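Local coordinates for protein phenol hydroxylase component phL (Pseudomonas stutzeri, PDB 3U52) that probably serves as a structural, helical subunit of the multicomponent hydroxylase that oxidises phenol, at residues D232-W237 against K298-A303; Q116-R121 against E239-E244. All coordinates share one frame; numbering follows the deposited sequence.

Contact 1 (D232-W237 against K298-A303); sequences DKMDQW and KPLAEA. With XE (xenon), chain B.
M234 and L300 make the apolar part of this helix-to-helix contact, with their side chains crossing at about a right angle. The methyl end of the methionine does the touching: M234 CE lies 3.6 Å from L300 CG and 3.8 Å from L300 CD2, and both residues are buried. L300 leaves its helix with CG anti to the backbone N (chi1 -178°), which swings the isobutyl end closer to the methionine than the start of its side chain would suggest. The chain of M234 bends at its last torsion, carrying CE onto the leucine.

A second, looser approach is made by the indole of W237, whose CH2 lies 4.4 Å from A303 O, the carbonyl reaching the ring obliquely. No hydrogen bond joins the two segments, and only 132 Å² is buried between them, so the link rests on packing.

The one salt bridge within a segment is K298 NZ to E302 OE1, 3.1 Å, one turn apart, the ammonium meeting the syn side of the carboxylate but 33° out of its plane. D235 OD2 forms a salt bridge with R105 NH2 of the second subunit.

At the start of 232-237, D232 OD1 lies 3.6 Å from the bound xenon as a van der Waals neighbour, in a pocket that Y227 and Y257 complete.

The contact joins helix 211-240 to the C-terminal end of helix 276-302, with L122 of helix 113-122 packing on W237, L300 and A303, and L310 of helix 307-322 on A301.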
# COMPACT_ATOMS: atom_id res chain seq x y z
N ASP D 232 12.10 -34.88 -12.87
CA ASP D 232 13.21 -35.43 -12.13
C ASP D 232 14.01 -36.42 -12.95
O ASP D 232 15.18 -36.18 -13.24
CB ASP D 232 12.74 -36.13 -10.88
CG ASP D 232 12.53 -35.17 -9.72
OD1 ASP D 232 12.86 -33.96 -9.83
OD2 ASP D 232 11.99 -35.64 -8.67
N LYS D 233 13.38 -37.53 -13.33
CA LYS D 233 14.11 -38.62 -14.00
C LYS D 233 14.51 -38.30 -15.44
O LYS D 233 15.70 -38.38 -15.77
CB LYS D 233 13.39 -39.97 -13.82
CG LYS D 233 13.45 -40.33 -12.36
CD LYS D 233 12.54 -41.47 -12.00
CE LYS D 233 12.00 -41.38 -10.57
NZ LYS D 233 13.05 -41.48 -9.52
N MET D 234 13.56 -37.89 -16.28
CA MET D 234 13.93 -37.41 -17.61
C MET D 234 14.89 -36.23 -17.52
O MET D 234 15.84 -36.15 -18.32
CB MET D 234 12.69 -37.03 -18.38
CG MET D 234 12.76 -37.30 -19.85
SD MET D 234 11.10 -37.35 -20.63
CE MET D 234 10.30 -38.56 -19.57
N ASP D 235 14.69 -35.33 -16.56
CA ASP D 235 15.54 -34.14 -16.41
C ASP D 235 17.03 -34.52 -16.24
O ASP D 235 17.91 -33.96 -16.90
CB ASP D 235 15.03 -33.26 -15.26
CG ASP D 235 15.87 -31.99 -15.07
OD1 ASP D 235 15.78 -31.08 -15.91
OD2 ASP D 235 16.59 -31.89 -14.05
N GLN D 236 17.31 -35.49 -15.39
CA GLN D 236 18.68 -36.03 -15.30
C GLN D 236 19.19 -36.57 -16.64
O GLN D 236 20.33 -36.32 -17.03
CB GLN D 236 18.74 -37.17 -14.28
CG GLN D 236 18.39 -36.75 -12.86
CD GLN D 236 18.60 -37.87 -11.85
OE1 GLN D 236 19.59 -38.62 -11.94
NE2 GLN D 236 17.68 -37.99 -10.88
N TRP D 237 18.36 -37.35 -17.32
CA TRP D 237 18.73 -37.99 -18.57
C TRP D 237 19.00 -36.99 -19.70
O TRP D 237 19.86 -37.26 -20.57
CB TRP D 237 17.64 -39.00 -18.95
CG TRP D 237 17.73 -39.59 -20.31
CD1 TRP D 237 18.45 -40.69 -20.69
CD2 TRP D 237 17.05 -39.13 -21.47
NE1 TRP D 237 18.26 -40.95 -22.03
CE2 TRP D 237 17.40 -40.01 -22.54
CE3 TRP D 237 16.18 -38.07 -21.73
CZ2 TRP D 237 16.92 -39.85 -23.84
CZ3 TRP D 237 15.69 -37.91 -23.02
CH2 TRP D 237 16.07 -38.80 -24.06
N LYS D 298 4.33 -45.24 -19.92
CA LYS D 298 5.31 -46.27 -20.32
C LYS D 298 6.04 -45.97 -21.66
O LYS D 298 7.28 -45.99 -21.70
CB LYS D 298 4.63 -47.66 -20.29
CG LYS D 298 5.49 -48.91 -20.54
CD LYS D 298 4.79 -50.13 -19.82
CE LYS D 298 4.51 -51.32 -20.73
NZ LYS D 298 5.80 -51.95 -21.22
N PRO D 299 5.31 -45.66 -22.75
CA PRO D 299 6.08 -45.34 -23.97
C PRO D 299 7.03 -44.13 -23.87
O PRO D 299 8.06 -44.07 -24.58
CB PRO D 299 5.01 -45.09 -25.04
CG PRO D 299 3.71 -45.26 -24.41
CD PRO D 299 3.85 -45.58 -22.96
N LEU D 300 6.67 -43.15 -23.03
CA LEU D 300 7.55 -42.03 -22.78
C LEU D 300 8.80 -42.46 -22.01
O LEU D 300 9.90 -42.03 -22.34
CB LEU D 300 6.81 -40.91 -22.03
CG LEU D 300 7.54 -39.59 -21.72
CD1 LEU D 300 7.88 -38.79 -23.02
CD2 LEU D 300 6.73 -38.73 -20.75
N ALA D 301 8.63 -43.25 -20.96
CA ALA D 301 9.80 -43.70 -20.21
C ALA D 301 10.69 -44.52 -21.15
O ALA D 301 11.90 -44.30 -21.17
CB ALA D 301 9.41 -44.50 -18.96
N GLU D 302 10.08 -45.39 -21.96
CA GLU D 302 10.84 -46.30 -22.83
C GLU D 302 11.67 -45.55 -23.88
O GLU D 302 12.73 -46.02 -24.30
CB GLU D 302 9.90 -47.30 -23.52
CG GLU D 302 9.43 -48.43 -22.59
CD GLU D 302 8.35 -49.36 -23.19
OE1 GLU D 302 8.15 -50.45 -22.58
OE2 GLU D 302 7.68 -49.04 -24.22
N ALA D 303 11.17 -44.40 -24.30
CA ALA D 303 11.78 -43.62 -25.37
C ALA D 303 12.86 -42.67 -24.84
O ALA D 303 13.44 -41.91 -25.60
CB ALA D 303 10.72 -42.85 -26.13
XE XE B . 9.29 -33.26 -9.76

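Contact 2 (Q116-R121 against E239-E244); sequences QKQLLR and ESQGAE
Q118, on helix 113-122, meets Q241 where helix 211-240 ends in a Schellman motif. There G242 takes a positive phi, and its N bonds back to E239 O at 3.2 Å. The two glutamine side chains cross at about a right angle, and their amide planes stand 79° apart. Q118 reaches over with its chain extended beyond CG, whereas Q241 bends at chi2, which brings its NE2 up to the Q118 amide.

As modelled, Q241 NE2 donates to Q118 OE1 in a weak bond, 3.3 Å long though fairly straight at 164°. The nitrogens Q118 NE2 and Q241 NE2 lie 2.9 Å apart, two donors facing each other, so the amide orientations, and this bond with them, are doubtful. A water gives a second route: it donates to Q118 OE1 at 2.7 Å and to Q241 O at 2.8 Å, tying the side chain to the backbone at the helix end. With an alanine here instead of Q118, the bridging water would probably lose one of its two protein partners and Q241 its neighbouring amide.

On the same loop, E244 forms a salt bridge with R110 of the second subunit, placing the helix end near the subunit interface. Beside the amides runs a buried apolar touch, L119 CD2 to A243 CB at 4.4 Å.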
# COMPACT_ATOMS: atom_id res chain seq x y z
N GLN D 116 17.01 -30.99 -30.72
CA GLN D 116 15.78 -30.21 -30.74
C GLN D 116 14.52 -31.05 -31.01
O GLN D 116 13.46 -30.78 -30.43
CB GLN D 116 15.88 -29.12 -31.79
CG GLN D 116 16.91 -28.04 -31.51
CD GLN D 116 17.02 -27.06 -32.66
OE1 GLN D 116 16.45 -27.27 -33.72
NE2 GLN D 116 17.73 -25.96 -32.44
N LYS D 117 14.64 -32.06 -31.88
CA LYS D 117 13.49 -32.92 -32.18
C LYS D 117 13.11 -33.77 -31.00
O LYS D 117 11.94 -33.97 -30.73
CB LYS D 117 13.71 -33.75 -33.44
CG LYS D 117 13.29 -33.02 -34.76
CD LYS D 117 13.83 -31.55 -34.87
CE LYS D 117 13.33 -30.80 -36.11
NZ LYS D 117 13.43 -29.32 -35.88
N GLN D 118 14.11 -34.26 -30.26
CA GLN D 118 13.89 -34.96 -29.00
C GLN D 118 13.10 -34.11 -28.00
O GLN D 118 12.30 -34.65 -27.26
CB GLN D 118 15.21 -35.39 -28.34
CG GLN D 118 15.91 -36.60 -28.99
CD GLN D 118 17.19 -37.02 -28.22
OE1 GLN D 118 18.18 -36.28 -28.18
NE2 GLN D 118 17.17 -38.21 -27.62
N LEU D 119 13.33 -32.80 -27.96
CA LEU D 119 12.52 -31.94 -27.07
C LEU D 119 11.11 -31.76 -27.58
O LEU D 119 10.16 -31.79 -26.80
CB LEU D 119 13.18 -30.58 -26.90
CG LEU D 119 14.54 -30.55 -26.21
CD1 LEU D 119 15.04 -29.14 -26.12
CD2 LEU D 119 14.50 -31.20 -24.81
N LEU D 120 10.98 -31.58 -28.89
CA LEU D 120 9.68 -31.42 -29.51
C LEU D 120 8.83 -32.68 -29.37
O LEU D 120 7.59 -32.63 -29.41
CB LEU D 120 9.84 -31.06 -30.98
CG LEU D 120 10.48 -29.70 -31.22
CD1 LEU D 120 10.42 -29.33 -32.72
CD2 LEU D 120 9.78 -28.64 -30.33
N ARG D 121 9.52 -33.82 -29.24
CA ARG D 121 8.87 -35.13 -29.22
C ARG D 121 8.64 -35.65 -27.81
O ARG D 121 7.62 -36.31 -27.55
CB ARG D 121 9.66 -36.17 -30.07
CG ARG D 121 9.07 -37.57 -30.03
CD ARG D 121 9.75 -38.51 -31.04
NE ARG D 121 9.02 -39.78 -31.16
CZ ARG D 121 9.39 -40.94 -30.61
NH1 ARG D 121 10.53 -41.05 -29.92
NH2 ARG D 121 8.62 -42.00 -30.80
N GLU D 239 20.76 -34.49 -19.62
CA GLU D 239 22.18 -34.15 -19.54
C GLU D 239 23.05 -35.05 -20.45
O GLU D 239 23.91 -34.55 -21.20
CB GLU D 239 22.63 -34.20 -18.07
CG GLU D 239 24.12 -34.31 -17.82
CD GLU D 239 24.45 -34.20 -16.33
OE1 GLU D 239 24.65 -35.25 -15.66
OE2 GLU D 239 24.49 -33.07 -15.82
N SER D 240 22.78 -36.37 -20.39
CA SER D 240 23.37 -37.37 -21.27
C SER D 240 23.07 -37.15 -22.77
O SER D 240 23.78 -37.67 -23.64
CB SER D 240 22.92 -38.77 -20.82
OG SER D 240 21.58 -39.07 -21.22
N GLN D 241 22.02 -36.37 -23.07
CA GLN D 241 21.62 -36.09 -24.46
C GLN D 241 22.13 -34.74 -24.97
O GLN D 241 21.88 -34.38 -26.11
CB GLN D 241 20.09 -36.10 -24.58
CG GLN D 241 19.47 -37.43 -24.28
CD GLN D 241 20.06 -38.54 -25.12
OE1 GLN D 241 20.79 -39.38 -24.60
NE2 GLN D 241 19.79 -38.52 -26.42
N GLY D 242 22.83 -34.01 -24.12
CA GLY D 242 23.30 -32.68 -24.49
C GLY D 242 22.29 -31.56 -24.31
O GLY D 242 22.52 -30.45 -24.79
N ALA D 243 21.18 -31.84 -23.62
CA ALA D 243 20.07 -30.88 -23.51
C ALA D 243 19.93 -30.29 -22.10
O ALA D 243 18.87 -29.78 -21.73
CB ALA D 243 18.78 -31.54 -23.94
N GLU D 244 21.01 -30.37 -21.33
CA GLU D 244 21.06 -29.97 -19.92
C GLU D 244 20.46 -28.57 -19.66
O GLU D 244 19.82 -28.36 -18.64
CB GLU D 244 22.53 -30.09 -19.41
CG GLU D 244 22.75 -29.87 -17.89
CD GLU D 244 24.21 -29.40 -17.49
OE1 GLU D 244 25.22 -29.98 -18.02
OE2 GLU D 244 24.35 -28.46 -16.64
O HOH W 1 20.53 -35.03 -28.46

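Overall arrangement
Contacts 1 and 2 both use helix 211-240, contact 2 at its end and the turn beyond. Their centres are about 11 Å apart, and they touch directly: W237 CH2 of contact 1 packs 3.8 Å from Q118 NE2 of contact 2, and A303 CB lies 4.2 Å from R121 NH1. Helix 113-122 is therefore set against both the last turns of helix 211-240 and the end of helix 276-302. The segments of the two contacts alternate along the chain, 116-121, 232-237, 239-244, 298-303. The xenon beside D232 lies 11.2 Å from M234 CE and 20.7 Å from Q118 OE1, so contact 2 is remote from that pocket.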